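Local coordinates for regulatory protein AsnC (Escherichia coli, PDB 2CG4) that activates transcription of asnA, regulates its own gene, represses gidA expression post-transcriptionally and binds asparagine between its subunits, at residues R11-A16 and V41-M46; Y66-F71 and T138-Q143; I74-A79 and H104-I109; E94-Y99 and K110-S115. The protein carries 1 engineered substitution. All coordinates share one frame; numbering follows the deposited sequence.

Contact 1 (R11-A16 and V41-M46); sequences RGILEA and VRVEKM
With chi1 at -73°, Ile13 sets CG1 beside its backbone N and CG2 beside its carbonyl carbon, and chi2 then stretches CD1 outward, so that two separate methyl groups reach helix 41-46. Ile13 CD1 meets the first side-chain carbon of Arg42, 3.6 Å from its CB, the two side chains crossing at about a right angle. The other branch, Ile13 CG2, lies 3.6 Å from Val43 CG2, the valine methyl that stands beside its own backbone N. Met46 keeps an extended chi2 and bends at chi3 (-88°), which turns its CE methyl in toward Ile13 CG2 at 4.0 Å. Its sulfur faces the tip of Leu14, with Met46 SD 3.9 Å from Leu14 CG. Segments 11-16 and 41-46 cross nearly perpendicularly, at -83°, their axes 10.5 Å apart at closest approach, and no hydrogen bond passes between them. This is the packing of the first helix of the AsnC-type helix-turn-helix domain against helix 36-49, whose position as the second helix of the predicted DNA-binding motif marks it as the probable recognition helix. The aliphatic base of Arg42 packs here, whereas the bend at chi2 sends its guanidinium away to salt bridges with Asp7 and Asp10. Ile51 and Ile52 extend the apolar surface around Leu14 and Met46, and Ile57 of a second subunit packs on Leu14.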
loop_
_atom_site.group_PDB
_atom_site.type_symbol
_atom_site.label_atom_id
_atom_site.label_comp_id
_atom_site.label_asym_id
_atom_site.label_seq_id
_atom_site.Cartn_x
_atom_site.Cartn_y
_atom_site.Cartn_z
ATOM N N ARG A 11 -28.378 21.885 -26.796
ATOM C CA ARG A 11 -26.991 21.470 -26.959
ATOM C C ARG A 11 -26.243 22.375 -27.930
ATOM O O ARG A 11 -25.089 22.736 -27.692
ATOM C CB ARG A 11 -26.911 20.018 -27.433
ATOM C CG ARG A 11 -27.262 19.001 -26.361
ATOM C CD ARG A 11 -27.306 17.588 -26.918
ATOM N NE ARG A 11 -27.879 16.655 -25.952
ATOM C CZ ARG A 11 -29.155 16.275 -25.938
ATOM N NH1 ARG A 11 -30.006 16.739 -26.848
ATOM N NH2 ARG A 11 -29.586 15.424 -25.013
ATOM N N GLY A 12 -26.899 22.735 -29.028
ATOM C CA GLY A 12 -26.294 23.604 -30.030
ATOM C C GLY A 12 -25.948 24.964 -29.457
ATOM O O GLY A 12 -24.888 25.524 -29.746
ATOM N N ILE A 13 -26.847 25.492 -28.639
ATOM C CA ILE A 13 -26.623 26.763 -27.959
ATOM C C ILE A 13 -25.453 26.663 -26.989
ATOM O O ILE A 13 -24.599 27.552 -26.951
ATOM C CB ILE A 13 -27.881 27.228 -27.209
ATOM C CG1 ILE A 13 -28.938 27.710 -28.208
ATOM C CG2 ILE A 13 -27.537 28.330 -26.217
ATOM C CD1 ILE A 13 -30.324 27.830 -27.618
ATOM N N LEU A 14 -25.413 25.574 -26.224
ATOM C CA LEU A 14 -24.388 25.374 -25.201
ATOM C C LEU A 14 -22.990 25.240 -25.801
ATOM O O LEU A 14 -22.060 25.890 -25.349
ATOM C CB LEU A 14 -24.715 24.160 -24.330
ATOM C CG LEU A 14 -25.763 24.359 -23.231
ATOM C CD1 LEU A 14 -25.773 23.181 -22.275
ATOM C CD2 LEU A 14 -25.548 25.660 -22.480
ATOM N N GLU A 15 -22.846 24.407 -26.826
ATOM C CA GLU A 15 -21.587 24.329 -27.561
ATOM C C GLU A 15 -21.111 25.709 -28.035
ATOM O O GLU A 15 -19.971 26.109 -27.778
ATOM C CB GLU A 15 -21.714 23.385 -28.752
ATOM C CG GLU A 15 -20.383 22.809 -29.207
ATOM C CD GLU A 15 -20.413 22.318 -30.642
ATOM O OE1 GLU A 15 -19.349 22.345 -31.300
ATOM O OE2 GLU A 15 -21.495 21.904 -31.111
ATOM N N ALA A 16 -21.991 26.430 -28.722
ATOM C CA ALA A 16 -21.716 27.802 -29.132
ATOM C C ALA A 16 -21.229 28.713 -27.995
ATOM O O ALA A 16 -20.182 29.349 -28.128
ATOM C CB ALA A 16 -22.930 28.400 -29.805
ATOM N N VAL A 41 -34.648 32.586 -24.752
ATOM C CA VAL A 41 -35.511 31.960 -23.754
ATOM C C VAL A 41 -34.966 30.589 -23.346
ATOM O O VAL A 41 -34.958 30.244 -22.170
ATOM C CB VAL A 41 -36.987 31.873 -24.252
ATOM C CG1 VAL A 41 -37.715 30.689 -23.633
ATOM C CG2 VAL A 41 -37.724 33.169 -23.944
ATOM N N ARG A 42 -34.498 29.825 -24.326
ATOM C CA ARG A 42 -33.751 28.598 -24.074
ATOM C C ARG A 42 -32.629 28.814 -23.060
ATOM O O ARG A 42 -32.555 28.112 -22.052
ATOM C CB ARG A 42 -33.174 28.049 -25.382
ATOM C CG ARG A 42 -34.224 27.717 -26.430
ATOM C CD ARG A 42 -35.392 26.963 -25.814
ATOM N NE ARG A 42 -36.060 26.103 -26.784
ATOM C CZ ARG A 42 -35.753 24.828 -26.998
ATOM N NH1 ARG A 42 -34.772 24.256 -26.312
ATOM N NH2 ARG A 42 -36.418 24.125 -27.908
ATOM N N VAL A 43 -31.757 29.781 -23.341
ATOM C CA VAL A 43 -30.669 30.158 -22.440
ATOM C C VAL A 43 -31.184 30.483 -21.033
ATOM O O VAL A 43 -30.560 30.119 -20.029
ATOM C CB VAL A 43 -29.861 31.362 -23.009
ATOM C CG1 VAL A 43 -29.043 32.046 -21.921
ATOM C CG2 VAL A 43 -28.968 30.911 -24.160
ATOM N N GLU A 44 -32.330 31.158 -20.968
ATOM C CA GLU A 44 -32.886 31.622 -19.699
ATOM C C GLU A 44 -33.488 30.479 -18.887
ATOM O O GLU A 44 -33.437 30.485 -17.657
ATOM C CB GLU A 44 -33.951 32.692 -19.943
ATOM C CG GLU A 44 -33.848 33.901 -19.022
ATOM C CD GLU A 44 -34.131 33.577 -17.563
ATOM O OE1 GLU A 44 -35.060 34.184 -16.990
ATOM O OE2 GLU A 44 -33.421 32.724 -16.985
ATOM N N LYS A 45 -34.073 29.508 -19.578
ATOM C CA LYS A 45 -34.556 28.300 -18.920
ATOM C C LYS A 45 -33.385 27.506 -18.330
ATOM O O LYS A 45 -33.430 27.101 -17.169
ATOM C CB LYS A 45 -35.369 27.440 -19.891
ATOM C CG LYS A 45 -36.834 27.868 -20.051
ATOM C CD LYS A 45 -37.427 27.274 -21.330
ATOM C CE LYS A 45 -38.747 27.930 -21.720
ATOM N NZ LYS A 45 -39.169 27.556 -23.108
ATOM N N MET A 46 -32.337 27.306 -19.128
ATOM C CA MET A 46 -31.106 26.658 -18.662
ATOM C C MET A 46 -30.439 27.369 -17.481
ATOM O O MET A 46 -29.809 26.723 -16.655
ATOM C CB MET A 46 -30.115 26.485 -19.809
ATOM C CG MET A 46 -30.623 25.565 -20.889
ATOM S SD MET A 46 -29.376 25.095 -22.099
ATOM C CE MET A 46 -29.524 26.418 -23.302
#

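Contact 2 (Y66-F71 and T138-Q143); sequences YDVGCF and TLIVLQ. With ASN (asparagine), chain C.
Three backbone hydrogen bonds hold strand 68-71 to the antiparallel segment 138-143. Phe71 and Leu139 form the hydrogen-bonded pair. Leu139 N gives a short bond of 2.6 Å to Phe71 O, nearly along the carbonyl axis, while the return bond from Phe71 N to Leu139 O is longer, at 3.2 Å, and its donor stands above the carbonyl plane. Val141 N reaches Gly69 O at 3.0 Å, this time in the carbonyl plane. Between these bonds sits the non-hydrogen-bonded pair Cys70 and Ile140, with CA atoms 4.5 Å apart. On their face of the sheet Val68 CG1 touches Ile140 CD1 at 4.0 Å, the chains crossing obliquely, and Leu119 of helix 116-127 covers Cys70 and Ile140. Val141 turns toward the partner strand and brings CG2 to 3.5 Å from Gly69 O. Where direct pairing gives out, a water accepts from Gly69 N and donates to Asp67 O and Val141 O, bridging the diverging backbones. On the other face the Phe71 ring meets Tyr99, Phe108 and Phe71 of a second subunit. At the far end Thr138 N donates to O of the bound asparagine, 2.9 Å away. Thr136 and residues of a fourth subunit complete its grip. The arrangement joins an inner strand to the one outermost within the chain, in the Lrp/AsnC ligand-binding domain, an alpha/beta sandwich with its effector site between subunits.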
loop_
_atom_site.group_PDB
_atom_site.type_symbol
_atom_site.label_atom_id
_atom_site.label_comp_id
_atom_site.label_asym_id
_atom_site.label_seq_id
_atom_site.Cartn_x
_atom_site.Cartn_y
_atom_site.Cartn_z
ATOM N N TYR A 66 1.358 30.317 -11.074
ATOM C CA TYR A 66 1.079 29.126 -10.276
ATOM C C TYR A 66 1.772 27.896 -10.864
ATOM O O TYR A 66 1.192 27.149 -11.652
ATOM C CB TYR A 66 -0.427 28.912 -10.139
ATOM C CG TYR A 66 -1.114 29.998 -9.327
ATOM C CD1 TYR A 66 -1.496 31.203 -9.910
ATOM C CD2 TYR A 66 -1.370 29.818 -7.977
ATOM C CE1 TYR A 66 -2.119 32.188 -9.170
ATOM C CE2 TYR A 66 -1.990 30.801 -7.228
ATOM C CZ TYR A 66 -2.361 31.977 -7.827
ATOM O OH TYR A 66 -2.976 32.942 -7.070
ATOM N N ASP A 67 3.027 27.708 -10.473
ATOM C CA ASP A 67 3.887 26.672 -11.035
ATOM C C ASP A 67 3.689 25.336 -10.334
ATOM O O ASP A 67 4.016 24.284 -10.888
ATOM C CB ASP A 67 5.360 27.082 -10.918
ATOM C CG ASP A 67 5.706 28.272 -11.784
ATOM O OD1 ASP A 67 5.307 28.286 -12.971
ATOM O OD2 ASP A 67 6.386 29.193 -11.278
ATOM N N VAL A 68 3.178 25.387 -9.105
ATOM C CA VAL A 68 2.941 24.175 -8.324
ATOM C C VAL A 68 1.468 23.991 -7.949
ATOM O O VAL A 68 1.006 24.463 -6.903
ATOM C CB VAL A 68 3.805 24.130 -7.057
ATOM C CG1 VAL A 68 3.560 22.837 -6.321
ATOM C CG2 VAL A 68 5.262 24.238 -7.423
ATOM N N GLY A 69 0.738 23.305 -8.813
ATOM C CA GLY A 69 -0.553 22.756 -8.440
ATOM C C GLY A 69 -0.384 21.365 -7.877
ATOM O O GLY A 69 0.569 20.651 -8.203
ATOM N N CYS A 70 -1.305 20.966 -7.020
ATOM C CA CYS A 70 -1.249 19.618 -6.497
ATOM C C CYS A 70 -2.626 19.097 -6.091
ATOM O O CYS A 70 -3.564 19.868 -5.917
ATOM C CB CYS A 70 -0.251 19.549 -5.351
ATOM S SG CYS A 70 -0.652 20.601 -3.980
ATOM N N PHE A 71 -2.743 17.779 -5.994
ATOM C CA PHE A 71 -3.833 17.145 -5.279
ATOM C C PHE A 71 -3.288 16.649 -3.956
ATOM O O PHE A 71 -2.144 16.194 -3.887
ATOM C CB PHE A 71 -4.397 15.975 -6.077
ATOM C CG PHE A 71 -5.087 16.385 -7.349
ATOM C CD1 PHE A 71 -4.390 16.428 -8.551
ATOM C CD2 PHE A 71 -6.437 16.724 -7.344
ATOM C CE1 PHE A 71 -5.037 16.808 -9.728
ATOM C CE2 PHE A 71 -7.088 17.100 -8.519
ATOM C CZ PHE A 71 -6.385 17.145 -9.710
ATOM N N THR A 138 0.410 14.477 -0.704
ATOM C CA THR A 138 0.195 15.398 -1.801
ATOM C C THR A 138 0.871 14.914 -3.109
ATOM O O THR A 138 2.033 14.488 -3.091
ATOM C CB THR A 138 0.515 16.879 -1.402
ATOM O OG1 THR A 138 1.717 17.332 -2.015
ATOM C CG2 THR A 138 0.641 17.030 0.091
ATOM N N LEU A 139 0.103 14.936 -4.207
ATOM C CA LEU A 139 0.556 14.509 -5.553
ATOM C C LEU A 139 0.860 15.720 -6.450
ATOM O O LEU A 139 -0.046 16.333 -7.009
ATOM C CB LEU A 139 -0.517 13.663 -6.244
ATOM C CG LEU A 139 -0.880 12.265 -5.727
ATOM C CD1 LEU A 139 -1.378 12.304 -4.272
ATOM C CD2 LEU A 139 -1.938 11.672 -6.634
ATOM N N ILE A 140 2.134 16.059 -6.591
ATOM C CA ILE A 140 2.510 17.281 -7.266
ATOM C C ILE A 140 2.343 17.122 -8.771
ATOM O O ILE A 140 2.790 16.125 -9.363
ATOM C CB ILE A 140 3.946 17.697 -6.897
ATOM C CG1 ILE A 140 3.993 18.124 -5.427
ATOM C CG2 ILE A 140 4.455 18.811 -7.808
ATOM C CD1 ILE A 140 4.940 19.273 -5.143
ATOM N N VAL A 141 1.665 18.094 -9.385
ATOM C CA VAL A 141 1.472 18.091 -10.827
ATOM C C VAL A 141 2.739 18.593 -11.492
ATOM O O VAL A 141 3.254 19.673 -11.173
ATOM C CB VAL A 141 0.241 18.940 -11.277
ATOM C CG1 VAL A 141 0.010 18.787 -12.758
ATOM C CG2 VAL A 141 -1.016 18.530 -10.512
ATOM N N LEU A 142 3.253 17.789 -12.415
ATOM C CA LEU A 142 4.494 18.108 -13.086
ATOM C C LEU A 142 4.153 18.515 -14.499
ATOM O O LEU A 142 4.884 19.264 -15.138
ATOM C CB LEU A 142 5.449 16.911 -13.034
ATOM C CG LEU A 142 6.008 16.623 -11.630
ATOM C CD1 LEU A 142 6.851 15.359 -11.572
ATOM C CD2 LEU A 142 6.799 17.804 -11.107
ATOM N N GLN A 143 2.999 18.046 -14.956
ATOM C CA GLN A 143 2.495 18.325 -16.288
ATOM C C GLN A 143 0.973 18.198 -16.219
ATOM O O GLN A 143 0.452 17.300 -15.555
ATOM C CB GLN A 143 3.090 17.321 -17.294
ATOM C CG GLN A 143 3.157 17.819 -18.737
ATOM C CD GLN A 143 3.660 16.762 -19.725
ATOM O OE1 GLN A 143 2.875 16.172 -20.480
ATOM N NE2 GLN A 143 4.970 16.531 -19.735
HETATM N N ASN C . 3.515 13.538 3.409
HETATM C CA ASN C . 2.900 14.899 3.400
HETATM C C ASN C . 2.180 15.200 2.113
HETATM O O ASN C . 2.660 14.883 1.018
HETATM C CB ASN C . 3.943 15.969 3.666
HETATM C CG ASN C . 4.479 15.898 5.063
HETATM O OD1 ASN C . 3.726 15.975 6.035
HETATM N ND2 ASN C . 5.783 15.728 5.180
HETATM O OXT ASN C . 1.087 15.748 2.175
HETATM O O HOH W 1 2.332 22.165 -11.151
#

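Contact 3 (I74-A79 and H104-I109). With ASN (asparagine), chain B.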
loop_
_atom_site.group_PDB
_atom_site.type_symbol
_atom_site.label_atom_id
_atom_site.label_comp_id
_atom_site.label_asym_id
_atom_site.label_seq_id
_atom_site.Cartn_x
_atom_site.Cartn_y
_atom_site.Cartn_z
ATOM N N ILE A 74 -6.404 13.739 2.078
ATOM C CA ILE A 74 -6.389 13.976 3.517
ATOM C C ILE A 74 -6.865 12.724 4.240
ATOM O O ILE A 74 -7.905 12.170 3.901
ATOM C CB ILE A 74 -7.247 15.189 3.895
ATOM C CG1 ILE A 74 -6.513 16.485 3.534
ATOM C CG2 ILE A 74 -7.594 15.169 5.381
ATOM C CD1 ILE A 74 -7.033 17.137 2.301
ATOM N N ILE A 75 -6.071 12.258 5.203
ATOM C CA ILE A 75 -6.510 11.219 6.116
ATOM C C ILE A 75 -6.818 11.799 7.505
ATOM O O ILE A 75 -5.977 12.455 8.129
ATOM C CB ILE A 75 -5.483 10.065 6.218
ATOM C CG1 ILE A 75 -5.282 9.399 4.847
ATOM C CG2 ILE A 75 -5.942 9.034 7.245
ATOM C CD1 ILE A 75 -4.017 9.856 4.098
ATOM N N LEU A 76 -8.035 11.551 7.970
ATOM C CA LEU A 76 -8.532 12.111 9.212
ATOM C C LEU A 76 -8.337 11.105 10.336
ATOM O O LEU A 76 -8.180 9.907 10.081
ATOM C CB LEU A 76 -10.022 12.422 9.077
ATOM C CG LEU A 76 -10.439 13.479 8.062
ATOM C CD1 LEU A 76 -11.935 13.600 8.054
ATOM C CD2 LEU A 76 -9.786 14.807 8.371
ATOM N N LYS A 77 -8.366 11.586 11.580
ATOM C CA LYS A 77 -8.058 10.741 12.721
ATOM C C LYS A 77 -9.214 9.807 12.943
ATOM O O LYS A 77 -9.050 8.693 13.443
ATOM C CB LYS A 77 -7.816 11.586 13.970
ATOM C CG LYS A 77 -6.438 12.236 14.009
ATOM C CD LYS A 77 -6.430 13.409 14.957
ATOM C CE LYS A 77 -5.086 14.088 14.952
ATOM N NZ LYS A 77 -5.105 15.326 15.787
ATOM N N SER A 78 -10.391 10.277 12.556
ATOM C CA SER A 78 -11.595 9.472 12.581
ATOM C C SER A 78 -12.568 10.026 11.540
ATOM O O SER A 78 -12.556 11.218 11.241
ATOM C CB SER A 78 -12.203 9.482 13.991
ATOM O OG SER A 78 -13.143 10.528 14.163
ATOM N N ALA A 79 -13.391 9.153 10.972
ATOM C CA ALA A 79 -14.086 9.448 9.715
ATOM C C ALA A 79 -15.229 10.424 9.906
ATOM O O ALA A 79 -15.556 11.192 8.991
ATOM C CB ALA A 79 -14.593 8.173 9.083
ATOM N N HIS A 104 -8.720 5.465 -0.565
ATOM C CA HIS A 104 -7.994 5.550 0.714
ATOM C C HIS A 104 -8.290 6.803 1.540
ATOM O O HIS A 104 -8.270 6.757 2.768
ATOM C CB HIS A 104 -6.473 5.449 0.506
ATOM C CG HIS A 104 -6.018 4.124 -0.020
ATOM N ND1 HIS A 104 -5.798 3.893 -1.362
ATOM C CD2 HIS A 104 -5.745 2.958 0.612
ATOM C CE1 HIS A 104 -5.412 2.641 -1.534
ATOM N NE2 HIS A 104 -5.372 2.051 -0.352
ATOM N N TYR A 105 -8.524 7.926 0.860
ATOM C CA TYR A 105 -8.495 9.238 1.490
ATOM C C TYR A 105 -9.893 9.606 1.983
ATOM O O TYR A 105 -10.885 9.219 1.359
ATOM C CB TYR A 105 -8.006 10.294 0.495
ATOM C CG TYR A 105 -6.644 10.034 -0.109
ATOM C CD1 TYR A 105 -6.485 9.893 -1.486
ATOM C CD2 TYR A 105 -5.516 9.935 0.690
ATOM C CE1 TYR A 105 -5.226 9.660 -2.045
ATOM C CE2 TYR A 105 -4.273 9.709 0.151
ATOM C CZ TYR A 105 -4.129 9.564 -1.216
ATOM O OH TYR A 105 -2.872 9.328 -1.744
ATOM N N SER A 106 -9.965 10.355 3.089
ATOM C CA SER A 106 -11.223 10.958 3.542
ATOM C C SER A 106 -11.682 12.129 2.656
ATOM O O SER A 106 -12.850 12.201 2.233
ATOM C CB SER A 106 -11.105 11.437 4.997
ATOM O OG SER A 106 -10.275 10.583 5.786
ATOM N N ILE A 107 -10.762 13.056 2.404
ATOM C CA ILE A 107 -11.000 14.171 1.484
ATOM C C ILE A 107 -9.890 14.199 0.438
ATOM O O ILE A 107 -8.738 13.890 0.742
ATOM C CB ILE A 107 -11.042 15.518 2.224
ATOM C CG1 ILE A 107 -11.699 15.352 3.604
ATOM C CG2 ILE A 107 -11.784 16.560 1.389
ATOM C CD1 ILE A 107 -11.739 16.596 4.431
ATOM N N PHE A 108 -10.245 14.537 -0.796
ATOM C CA PHE A 108 -9.271 14.715 -1.857
ATOM C C PHE A 108 -9.437 16.148 -2.379
ATOM O O PHE A 108 -10.523 16.533 -2.793
ATOM C CB PHE A 108 -9.524 13.676 -2.964
ATOM C CG PHE A 108 -8.421 13.569 -3.982
ATOM C CD1 PHE A 108 -7.132 13.204 -3.602
ATOM C CD2 PHE A 108 -8.677 13.800 -5.326
ATOM C CE1 PHE A 108 -6.108 13.094 -4.537
ATOM C CE2 PHE A 108 -7.659 13.690 -6.277
ATOM C CZ PHE A 108 -6.371 13.338 -5.875
ATOM N N ILE A 109 -8.375 16.940 -2.327
ATOM C CA ILE A 109 -8.464 18.360 -2.623
ATOM C C ILE A 109 -7.411 18.739 -3.643
ATOM O O ILE A 109 -6.385 18.082 -3.752
ATOM C CB ILE A 109 -8.280 19.261 -1.356
ATOM C CG1 ILE A 109 -6.827 19.237 -0.887
ATOM C CG2 ILE A 109 -9.236 18.843 -0.230
ATOM C CD1 ILE A 109 -6.566 20.020 0.414
HETATM N N ASN B . -12.611 6.791 1.454
HETATM C CA ASN B . -13.998 6.503 1.924
HETATM C C ASN B . -14.534 5.205 1.383
HETATM O O ASN B . -14.347 4.872 0.207
HETATM C CB ASN B . -14.941 7.637 1.562
HETATM C CG ASN B . -14.629 8.891 2.319
HETATM O OD1 ASN B . -14.617 8.902 3.552
HETATM N ND2 ASN B . -14.351 9.958 1.592
HETATM O OXT ASN B . -15.145 4.467 2.147
#
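Backbone hydrogen bonds fix the register. Ile74 N donates to Ile107 O over 2.7 Å in an almost straight bond (179°) lying nearly along the carbonyl axis. In return, Ile74 O serves two consecutive amides: Ser106 N at 2.9 Å, in a bent bond, and Ile107 N through a weaker one. The extra residue thus inserted at the start of strand 107-113, Ser106, turns its side chain toward the opposite strand, and its OG, beside its own backbone N, accepts from Leu76 N at 3.3 Å while giving a weak bond to Ile74 O. Among the apolar contacts, Ile74 CD1 meets Ile109 CD1 at 3.5 Å, the two chains crossing at about a right angle on the helix-covered side of the sheet. Leu76 lays CG and CD1 against Ser106 CB. Ile75 CD1 approaches the Tyr105 ring in its plane, touching the edge 3.7 Å from CD2; the phenol's hydroxyl is tied to Glu137 on strand 133-147. Residues 104-109 bind the ligand through main-chain carbonyls. The alpha-amino N of asparagine donates to Tyr105 O at 3.0 Å, and its side-chain ND2 donates to Ser106 O at 2.8 Å, so successive carbonyls hold the amino group and the side-chain amide. Thr101 O and Gly103 O also bind the effector, as do Thr136 and Thr138 of a fifth subunit. Ser106 and Ile107 facing Ile74 make a classic beta bulge, here forming one wall of the intersubunit asparagine pocket.

Contact 4 (E94-Y99 and K110-S115); sequences EVTEAY and KVMCRS
The close part of this contact is backbone to backbone. Met112 N donates to Glu94 O at 2.9 Å in the carbonyl plane, and the same oxygen lies 3.0 Å from Val111 CA in a CA-H...O contact. Thr96 N bonds to Lys110 O at 3.0 Å from above the carbonyl plane, and Lys110 N reaches Glu97 O still farther out of plane. Thr96 OG1, in the crowded position between backbone N and carbonyl carbon, rests 3.7 Å from Lys110 CB. Glu97 and Lys110 run side by side, CB to CB 4.0 Å; their charged ends stay apart, Glu97 OE1 taking the hydroxyl of Tyr99 while Lys110 NZ bonds to Tyr99 of a second subunit. The looser, partly exposed side is the Glu94 carboxylate, which leads away to a salt bridge with Lys126, and a water links Glu94 OE1 and Met112 O by weak bonds. The one-residue shift in register between Val95 and Glu97 is a beta bulge in the hairpin of strands 95-101 and 107-113, whose outer strand continues the sheet into the second subunit.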
loop_
_atom_site.group_PDB
_atom_site.type_symbol
_atom_site.label_atom_id
_atom_site.label_comp_id
_atom_site.label_asym_id
_atom_site.label_seq_id
_atom_site.Cartn_x
_atom_site.Cartn_y
_atom_site.Cartn_z
ATOM N N GLU A 94 -6.230 28.761 -1.295
ATOM C CA GLU A 94 -5.334 27.929 -2.094
ATOM C C GLU A 94 -6.001 26.598 -2.469
ATOM O O GLU A 94 -5.620 25.946 -3.456
ATOM C CB GLU A 94 -4.016 27.699 -1.343
ATOM C CG GLU A 94 -4.114 27.946 0.159
ATOM C CD GLU A 94 -3.847 29.391 0.554
ATOM O OE1 GLU A 94 -3.042 30.053 -0.131
ATOM O OE2 GLU A 94 -4.429 29.864 1.556
ATOM N N VAL A 95 -7.010 26.224 -1.681
ATOM C CA VAL A 95 -7.873 25.088 -1.980
ATOM C C VAL A 95 -8.946 25.485 -2.976
ATOM O O VAL A 95 -9.912 26.164 -2.600
ATOM C CB VAL A 95 -8.607 24.601 -0.729
ATOM C CG1 VAL A 95 -9.463 23.398 -1.067
ATOM C CG2 VAL A 95 -7.623 24.301 0.412
ATOM N N THR A 96 -8.792 25.043 -4.226
ATOM C CA THR A 96 -9.729 25.357 -5.279
ATOM C C THR A 96 -10.822 24.294 -5.491
ATOM O O THR A 96 -11.838 24.558 -6.133
ATOM C CB THR A 96 -8.998 25.578 -6.622
ATOM O OG1 THR A 96 -8.184 24.439 -6.918
ATOM C CG2 THR A 96 -8.125 26.828 -6.570
ATOM N N GLU A 97 -10.611 23.086 -4.979
ATOM C CA GLU A 97 -11.552 21.998 -5.225
ATOM C C GLU A 97 -11.456 21.057 -4.060
ATOM O O GLU A 97 -10.432 21.006 -3.389
ATOM C CB GLU A 97 -11.183 21.227 -6.500
ATOM C CG GLU A 97 -11.067 22.075 -7.741
ATOM C CD GLU A 97 -10.898 21.240 -9.017
ATOM O OE1 GLU A 97 -10.639 20.019 -8.917
ATOM O OE2 GLU A 97 -11.019 21.811 -10.125
ATOM N N ALA A 98 -12.499 20.273 -3.833
ATOM C CA ALA A 98 -12.436 19.260 -2.797
ATOM C C ALA A 98 -13.489 18.246 -3.098
ATOM O O ALA A 98 -14.562 18.591 -3.607
ATOM C CB ALA A 98 -12.686 19.874 -1.400
ATOM N N TYR A 99 -13.199 16.999 -2.761
ATOM C CA TYR A 99 -14.047 15.911 -3.163
ATOM C C TYR A 99 -14.134 14.926 -2.033
ATOM O O TYR A 99 -13.166 14.712 -1.296
ATOM C CB TYR A 99 -13.454 15.195 -4.374
ATOM C CG TYR A 99 -13.310 16.046 -5.606
ATOM C CD1 TYR A 99 -12.143 16.761 -5.847
ATOM C CD2 TYR A 99 -14.339 16.118 -6.542
ATOM C CE1 TYR A 99 -12.006 17.527 -6.992
ATOM C CE2 TYR A 99 -14.214 16.877 -7.679
ATOM C CZ TYR A 99 -13.051 17.575 -7.902
ATOM O OH TYR A 99 -12.926 18.316 -9.048
ATOM N N LYS A 110 -7.690 19.799 -4.396
ATOM C CA LYS A 110 -6.677 20.481 -5.190
ATOM C C LYS A 110 -6.245 21.755 -4.494
ATOM O O LYS A 110 -7.091 22.535 -4.057
ATOM C CB LYS A 110 -7.233 20.831 -6.559
ATOM C CG LYS A 110 -6.237 20.699 -7.665
ATOM C CD LYS A 110 -6.728 21.425 -8.889
ATOM C CE LYS A 110 -5.923 21.033 -10.128
ATOM N NZ LYS A 110 -6.550 21.630 -11.344
ATOM N N VAL A 111 -4.934 21.960 -4.367
ATOM C CA VAL A 111 -4.435 23.275 -4.016
ATOM C C VAL A 111 -3.498 23.823 -5.079
ATOM O O VAL A 111 -2.698 23.093 -5.658
ATOM C CB VAL A 111 -3.836 23.335 -2.580
ATOM C CG1 VAL A 111 -4.212 22.095 -1.795
ATOM C CG2 VAL A 111 -2.336 23.562 -2.600
ATOM N N MET A 112 -3.647 25.117 -5.344
ATOM C CA MET A 112 -2.906 25.820 -6.381
ATOM C C MET A 112 -1.946 26.798 -5.730
ATOM O O MET A 112 -2.371 27.702 -5.008
ATOM C CB MET A 112 -3.879 26.586 -7.269
ATOM C CG MET A 112 -4.763 25.701 -8.123
ATOM S SD MET A 112 -3.793 24.751 -9.300
ATOM C CE MET A 112 -3.201 26.042 -10.385
ATOM N N CYS A 113 -0.652 26.607 -5.966
ATOM C CA CYS A 113 0.377 27.412 -5.300
ATOM C C CYS A 113 1.385 27.992 -6.285
ATOM O O CYS A 113 1.539 27.497 -7.397
ATOM C CB CYS A 113 1.096 26.583 -4.237
ATOM S SG CYS A 113 0.208 26.491 -2.674
ATOM N N ARG A 114 2.083 29.039 -5.867
ATOM C CA ARG A 114 3.073 29.683 -6.721
ATOM C C ARG A 114 4.421 28.960 -6.762
ATOM O O ARG A 114 5.048 28.864 -7.825
ATOM C CB ARG A 114 3.266 31.138 -6.309
ATOM C CG ARG A 114 2.251 32.079 -6.923
ATOM C CD ARG A 114 2.368 33.467 -6.321
ATOM N NE ARG A 114 1.063 34.114 -6.225
ATOM C CZ ARG A 114 0.409 34.621 -7.266
ATOM N NH1 ARG A 114 0.944 34.550 -8.481
ATOM N NH2 ARG A 114 -0.780 35.192 -7.096
ATOM N N SER A 115 4.861 28.447 -5.614
ATOM C CA SER A 115 6.158 27.770 -5.528
ATOM C C SER A 115 6.123 26.644 -4.503
ATOM O O SER A 115 5.194 26.566 -3.696
ATOM C CB SER A 115 7.245 28.770 -5.137
ATOM O OG SER A 115 7.027 29.247 -3.815
HETATM O O HOH W 2 -2.414 30.615 -3.444
#

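From the N terminus, contact 1 comes first, closing a largely helical loop and joining helix 8-19 to helix 36-49 in the helix-turn-helix domain; its centre lies about 31 Å or more from those of the other three, across the centre of the chain. Strand 52-59 follows, and strand 68-76 then begins within 66-71, which waits for 138-143 to close contact 2. Within that long loop lie both contacts 3 and 4, and these cross: 74-79 precedes 94-99, and 104-109 precedes 110-115. Contacts 2 and 3 share strand 68-76, contacts 3 and 4 share strand 107-113, so together they knit all four strands into one antiparallel sheet in the order 95-101, 107-113, 68-76, 133-147.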